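Local coordinates for uncharacterized protein BT_3980 with actin-like ATPase fold (Bacteroides thetaiotaomicron VPI-5482, PDB 3HRG) that is of unknown function but has an actin-like ATPase fold, consistent with though not proof of nucleotide binding, at residues Met108-Leu112 with Phe140-Thr145; Phe5-Gln10 with Tyr64-Arg68. Where two conformers were deposited one is given. Residues are numbered along the deposited sequence.

Interaction 1: Met108-Leu112 with Phe140-Thr145; sequences MYNIL and FYSQST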
loop_
_atom_site.group_PDB
_atom_site.type_symbol
_atom_site.label_atom_id
_atom_site.label_comp_id
_atom_site.label_asym_id
_atom_site.label_seq_id
_atom_site.Cartn_x
_atom_site.Cartn_y
_atom_site.Cartn_z
HETATM N N MSE A 108 5.672 8.371 10.829
HETATM C CA MSE A 108 4.757 9.340 10.243
HETATM C C MSE A 108 3.349 8.788 10.370
HETATM O O MSE A 108 3.179 7.659 10.804
HETATM C CB MSE A 108 5.048 9.490 8.766
HETATM C CG MSE A 108 6.510 9.598 8.427
HETATM SE SE MSE A 108 6.733 10.104 6.598
HETATM C CE MSE A 108 6.056 11.944 6.775
ATOM N N TYR A 109 2.356 9.580 10.008
ATOM C CA TYR A 109 0.990 9.096 10.019
ATOM C C TYR A 109 0.107 9.817 8.995
ATOM O O TYR A 109 0.355 10.966 8.664
ATOM C CB TYR A 109 0.362 9.201 11.407
ATOM C CG TYR A 109 0.136 10.580 11.895
ATOM C CD1 TYR A 109 -1.050 11.249 11.608
ATOM C CD2 TYR A 109 1.097 11.250 12.638
ATOM C CE1 TYR A 109 -1.268 12.557 12.051
ATOM C CE2 TYR A 109 0.875 12.524 13.106
ATOM C CZ TYR A 109 -0.310 13.174 12.794
ATOM O OH TYR A 109 -0.537 14.455 13.244
ATOM N N ASN A 110 -0.901 9.097 8.508
ATOM C CA ASN A 110 -1.921 9.618 7.641
ATOM C C ASN A 110 -3.292 9.486 8.303
ATOM O O ASN A 110 -3.666 8.398 8.727
ATOM C CB ASN A 110 -2.041 8.811 6.373
ATOM C CG ASN A 110 -0.758 8.741 5.563
ATOM O OD1 ASN A 110 -0.472 7.683 5.004
ATOM N ND2 ASN A 110 0.001 9.838 5.475
ATOM N N ILE A 111 -4.047 10.575 8.325
ATOM C CA ILE A 111 -5.392 10.559 8.813
ATOM C C ILE A 111 -6.351 10.317 7.625
ATOM O O ILE A 111 -6.310 11.044 6.626
ATOM C CB ILE A 111 -5.769 11.883 9.489
ATOM C CG1 ILE A 111 -4.872 12.111 10.698
ATOM C CG2 ILE A 111 -7.276 11.856 9.943
ATOM C CD1 ILE A 111 -5.002 13.510 11.336
ATOM N N LEU A 112 -7.186 9.299 7.743
ATOM C CA LEU A 112 -8.193 8.988 6.739
ATOM C C LEU A 112 -9.502 9.486 7.345
ATOM O O LEU A 112 -10.213 8.728 7.992
ATOM C CB LEU A 112 -8.221 7.500 6.420
ATOM C CG LEU A 112 -7.022 6.856 5.713
ATOM C CD1 LEU A 112 -5.677 6.874 6.493
ATOM C CD2 LEU A 112 -7.402 5.418 5.313
ATOM N N PHE A 140 3.863 12.189 1.978
ATOM C CA PHE A 140 4.243 10.779 2.268
ATOM C C PHE A 140 3.072 9.952 2.774
ATOM O O PHE A 140 2.372 10.385 3.698
ATOM C CB PHE A 140 5.326 10.727 3.314
ATOM C CG PHE A 140 6.642 11.276 2.844
ATOM C CD1 PHE A 140 6.864 12.627 2.846
ATOM C CD2 PHE A 140 7.636 10.411 2.380
ATOM C CE1 PHE A 140 8.069 13.150 2.391
ATOM C CE2 PHE A 140 8.847 10.923 1.913
ATOM C CZ PHE A 140 9.063 12.273 1.951
ATOM N N TYR A 141 2.883 8.773 2.178
ATOM C CA TYR A 141 1.806 7.878 2.577
ATOM C C TYR A 141 2.263 6.481 2.773
ATOM O O TYR A 141 3.202 6.042 2.145
ATOM C CB TYR A 141 0.752 7.764 1.477
ATOM C CG TYR A 141 0.097 9.069 1.114
ATOM C CD1 TYR A 141 -1.051 9.508 1.781
ATOM C CD2 TYR A 141 0.614 9.855 0.102
ATOM C CE1 TYR A 141 -1.646 10.703 1.463
ATOM C CE2 TYR A 141 0.034 11.057 -0.227
ATOM C CZ TYR A 141 -1.097 11.474 0.453
ATOM O OH TYR A 141 -1.641 12.648 0.088
ATOM N N SER A 142 1.581 5.792 3.671
ATOM C CA SER A 142 1.709 4.375 3.788
ATOM C C SER A 142 0.934 3.884 2.587
ATOM O O SER A 142 -0.079 4.507 2.206
ATOM C CB SER A 142 0.979 3.859 5.048
ATOM O OG SER A 142 0.862 2.429 5.072
ATOM N N GLN A 143 1.361 2.791 1.969
ATOM C CA GLN A 143 0.609 2.206 0.845
ATOM C C GLN A 143 -0.805 1.814 1.330
ATOM O O GLN A 143 -1.773 1.879 0.557
ATOM C CB GLN A 143 1.346 1.017 0.250
ATOM C CG GLN A 143 0.596 0.327 -0.866
ATOM C CD GLN A 143 1.219 -0.929 -1.330
ATOM O OE1 GLN A 143 1.574 -1.784 -0.521
ATOM N NE2 GLN A 143 1.278 -1.114 -2.656
ATOM N N SER A 144 -0.919 1.437 2.607
ATOM C CA SER A 144 -2.201 1.099 3.206
ATOM C C SER A 144 -3.252 2.228 3.175
ATOM O O SER A 144 -4.454 1.944 3.115
ATOM C CB SER A 144 -2.007 0.638 4.626
ATOM O OG SER A 144 -1.301 -0.595 4.680
ATOM N N THR A 145 -2.811 3.484 3.182
ATOM C CA THR A 145 -3.741 4.627 3.175
ATOM C C THR A 145 -4.660 4.677 1.919
ATOM O O THR A 145 -5.893 4.596 2.068
ATOM C CB THR A 145 -2.984 5.908 3.462
ATOM O OG1 THR A 145 -2.390 5.792 4.766
ATOM C CG2 THR A 145 -3.906 7.134 3.369
#
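A buried side-chain amide joins two β-sheets here. Asn110, on edge strand 105-112 of a three-stranded antiparallel sheet, reaches across to strand 139-142, the edge of a five-stranded mixed sheet, and to Thr145 in the first turn of helix 144-154. The two strand segments cross at -77° with axes 6.8 Å apart, too steep and too far apart for backbone pairing, and the amide fills the gap. Asn110 ND2 donates to Phe140 O (3.0 Å), while Asn110 OD1 accepts from Ser142 N (3.1 Å). These two backbone groups flank Tyr141, whose own backbone bonds to strand 68-73 on the other edge, so the amide pairs much as a neighbouring strand would. Asn110 OD1 also accepts from Thr145 OG1 at 2.7 Å, so the same oxygen reaches past the turn into the helix, where Thr145 N bonds back to Ser142 O at 3.1 Å. Apolar contacts lie beyond the amide at both ends. Selenomethionine Met108 sets its SE 3.6 Å from Phe140 CB and 4.7 Å from the Phe140 ring centroid, an oblique Met-aromatic contact, and Leu112 CD1 meets Thr145 CG2 at 3.6 Å. The small sheet is inserted between consecutive strands 68-73 and 139-142 of the larger one, and the amide ties this insertion back to the core sheet, whose 3-2-1-4-5 order is that of the RNase H-like domains of actin-like ATPases.

Interaction 2: Phe5-Gln10 with Tyr64-Arg68; sequences FTKSKQ and YSYKR. With EDO (1,2-ethanediol), chain C.
Although the backbones approach to 4.4 Å between Lys9 CA and Tyr66 CA, the two segments are joined by one conventional hydrogen bond, made by a serine hydroxyl, and by a CA-H...O contact. Residues 5-10 coil in 3-10 turns, with Ser8 N bonded to Phe5 O (3.1 Å) and Gln10 N to Lys7 O (2.9 Å). Tyr64 to Tyr66 run extended, without being paired as a strand, and Lys67 bends to helical angles (-67°/-39°). Ser8, buried with chi1 p, points its CB at the other segment and donates from OG to Ser65 O at 2.7 Å. Lys9 N lies 3.1 Å from Ser65 O, but the angle is too poor for a bond. Ser8 O instead receives the CA-H of Tyr66, with CA at 3.3 Å and an angle of 167° at the hydrogen. Farther along, Lys9 O packs on Lys67 CB at 3.2 Å. At the other end Phe5 and Tyr64, both chi1 m, turn toward each other: Phe5 CB sits over the Tyr64 ring face, 4.1 Å from its centroid, a CH-pi contact, while the rings are inclined at 40° with centroids 5.6 Å apart. Tyr66, also m, brings CE1 to 3.8 Å from Ser8 CB, and its OH bonds to Phe61 O. A 1,2-ethanediol, probably from crystallisation, donates from O2 to Tyr66 O at 3.0 Å. This surface contact packs a 3-10 lead-in against an irregular connection from helix 48-58, just before the two segments lead into the parallel neighbouring strands 12-17 and 68-73, and the backbone bonds of Lys67 with Tyr11 and Arg68 with Leu13 begin that pairing.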
loop_
_atom_site.group_PDB
_atom_site.type_symbol
_atom_site.label_atom_id
_atom_site.label_comp_id
_atom_site.label_asym_id
_atom_site.label_seq_id
_atom_site.Cartn_x
_atom_site.Cartn_y
_atom_site.Cartn_z
ATOM N N PHE A 5 6.738 16.353 -21.169
ATOM C CA PHE A 5 7.492 16.684 -19.955
ATOM C C PHE A 5 7.708 18.173 -19.703
ATOM O O PHE A 5 7.971 18.564 -18.542
ATOM C CB PHE A 5 8.813 15.918 -19.880
ATOM C CG PHE A 5 8.625 14.470 -19.635
ATOM C CD1 PHE A 5 8.413 13.990 -18.336
ATOM C CD2 PHE A 5 8.614 13.575 -20.675
ATOM C CE1 PHE A 5 8.213 12.629 -18.115
ATOM C CE2 PHE A 5 8.431 12.231 -20.439
ATOM C CZ PHE A 5 8.244 11.770 -19.158
ATOM N N THR A 6 7.556 19.002 -20.726
ATOM C CA THR A 6 7.673 20.453 -20.523
ATOM C C THR A 6 6.457 20.990 -19.758
ATOM O O THR A 6 6.515 22.119 -19.292
ATOM C CB THR A 6 7.909 21.257 -21.819
ATOM O OG1 THR A 6 6.744 21.246 -22.653
ATOM C CG2 THR A 6 9.096 20.691 -22.541
ATOM N N LYS A 7 5.390 20.181 -19.611
ATOM C CA LYS A 7 4.209 20.567 -18.827
ATOM C C LYS A 7 4.236 19.925 -17.421
ATOM O O LYS A 7 3.221 19.954 -16.706
ATOM C CB LYS A 7 2.928 20.183 -19.575
ATOM C CG LYS A 7 2.725 20.914 -20.924
ATOM C CD LYS A 7 1.536 20.353 -21.736
ATOM C CE LYS A 7 1.265 21.153 -23.024
ATOM N NZ LYS A 7 0.963 22.585 -22.680
ATOM N N SER A 8 5.384 19.362 -17.015
ATOM C CA SER A 8 5.494 18.676 -15.722
ATOM C C SER A 8 5.030 19.488 -14.506
ATOM O O SER A 8 4.492 18.893 -13.549
ATOM C CB SER A 8 6.931 18.198 -15.470
ATOM O OG SER A 8 7.801 19.307 -15.387
ATOM N N LYS A 9 5.197 20.816 -14.551
ATOM C CA LYS A 9 4.768 21.696 -13.447
ATOM C C LYS A 9 3.262 21.686 -13.188
ATOM O O LYS A 9 2.820 22.188 -12.142
ATOM C CB LYS A 9 5.275 23.134 -13.633
ATOM C CG LYS A 9 6.788 23.218 -13.419
ATOM C CD LYS A 9 7.365 24.618 -13.548
ATOM C CE LYS A 9 7.374 25.086 -14.999
ATOM N NZ LYS A 9 8.296 24.233 -15.818
ATOM N N GLN A 10 2.480 21.163 -14.131
ATOM C CA GLN A 10 1.041 20.969 -13.914
ATOM C C GLN A 10 0.650 19.555 -13.473
ATOM O O GLN A 10 -0.511 19.311 -13.158
ATOM C CB GLN A 10 0.288 21.276 -15.203
ATOM C CG GLN A 10 0.210 22.761 -15.475
ATOM C CD GLN A 10 -0.557 23.054 -16.726
ATOM O OE1 GLN A 10 -0.155 22.611 -17.816
ATOM N NE2 GLN A 10 -1.671 23.826 -16.589
ATOM N N TYR A 64 12.667 16.660 -13.101
ATOM C CA TYR A 64 11.746 17.716 -13.589
ATOM C C TYR A 64 10.928 18.229 -12.387
ATOM O O TYR A 64 10.827 17.544 -11.357
ATOM C CB TYR A 64 10.801 17.156 -14.696
ATOM C CG TYR A 64 11.362 17.081 -16.116
ATOM C CD1 TYR A 64 12.172 16.021 -16.540
ATOM C CD2 TYR A 64 11.082 18.101 -17.053
ATOM C CE1 TYR A 64 12.740 15.989 -17.836
ATOM C CE2 TYR A 64 11.606 18.076 -18.356
ATOM C CZ TYR A 64 12.423 17.010 -18.742
ATOM O OH TYR A 64 12.924 17.007 -20.023
ATOM N N SER A 65 10.357 19.424 -12.493
ATOM C CA SER A 65 9.507 19.950 -11.422
ATOM C C SER A 65 8.062 19.556 -11.667
ATOM O O SER A 65 7.545 19.751 -12.759
ATOM C CB SER A 65 9.603 21.460 -11.330
ATOM O OG SER A 65 10.951 21.802 -11.077
ATOM N N TYR A 66 7.427 19.005 -10.635
ATOM C CA TYR A 66 6.025 18.580 -10.670
ATOM C C TYR A 66 5.180 19.459 -9.774
ATOM O O TYR A 66 5.704 20.120 -8.895
ATOM C CB TYR A 66 5.904 17.110 -10.263
ATOM C CG TYR A 66 6.604 16.239 -11.265
ATOM C CD1 TYR A 66 5.959 15.855 -12.440
ATOM C CD2 TYR A 66 7.937 15.861 -11.097
ATOM C CE1 TYR A 66 6.627 15.071 -13.418
ATOM C CE2 TYR A 66 8.611 15.103 -12.071
ATOM C CZ TYR A 66 7.960 14.711 -13.215
ATOM O OH TYR A 66 8.600 13.952 -14.192
ATOM N N LYS A 67 3.887 19.521 -10.056
ATOM C CA LYS A 67 2.965 20.293 -9.231
ATOM C C LYS A 67 2.858 19.650 -7.852
ATOM O O LYS A 67 2.813 20.356 -6.847
ATOM C CB LYS A 67 1.550 20.321 -9.826
ATOM C CG LYS A 67 0.600 21.251 -9.060
ATOM C CD LYS A 67 -0.767 21.237 -9.681
ATOM C CE LYS A 67 -1.768 22.131 -8.935
ATOM N NZ LYS A 67 -1.443 23.581 -9.111
ATOM N N ARG A 68 2.853 18.321 -7.837
ATOM C CA ARG A 68 2.712 17.547 -6.613
ATOM C C ARG A 68 3.460 16.236 -6.721
ATOM O O ARG A 68 3.558 15.655 -7.810
ATOM C CB ARG A 68 1.235 17.265 -6.341
ATOM C CG ARG A 68 0.989 16.349 -5.145
ATOM C CD ARG A 68 -0.459 16.185 -4.804
ATOM N NE ARG A 68 -1.082 17.437 -4.389
ATOM C CZ ARG A 68 -2.262 17.489 -3.789
ATOM N NH1 ARG A 68 -2.898 16.357 -3.518
ATOM N NH2 ARG A 68 -2.787 18.654 -3.436
HETATM C C1 EDO C . 7.223 19.270 -3.880
HETATM O O1 EDO C . 8.577 19.257 -3.399
HETATM C C2 EDO C . 7.070 18.591 -5.220
HETATM O O2 EDO C . 6.907 19.571 -6.254
#

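How the interactions relate
Both interactions border the same five-stranded sheet. Interaction 2 closes over the start of strands 12-17 and 68-73, whereas interaction 1 holds the outer edge of strand 139-142, the parallel neighbour of 68-73. Their centres are 24 Å apart and their nearest atoms about 5 Å, without touching. Interaction 2 lies at the surface; its centre is about 25 Å from the centre of the chain, and that of interaction 1 about 9 Å. The ethanediol at 64-68 also bonds to Glu137 N, just ahead of strand 139-142. No active site is established, but an unidentified ligand lies about 10 Å from the Ser142 side chain of interaction 1.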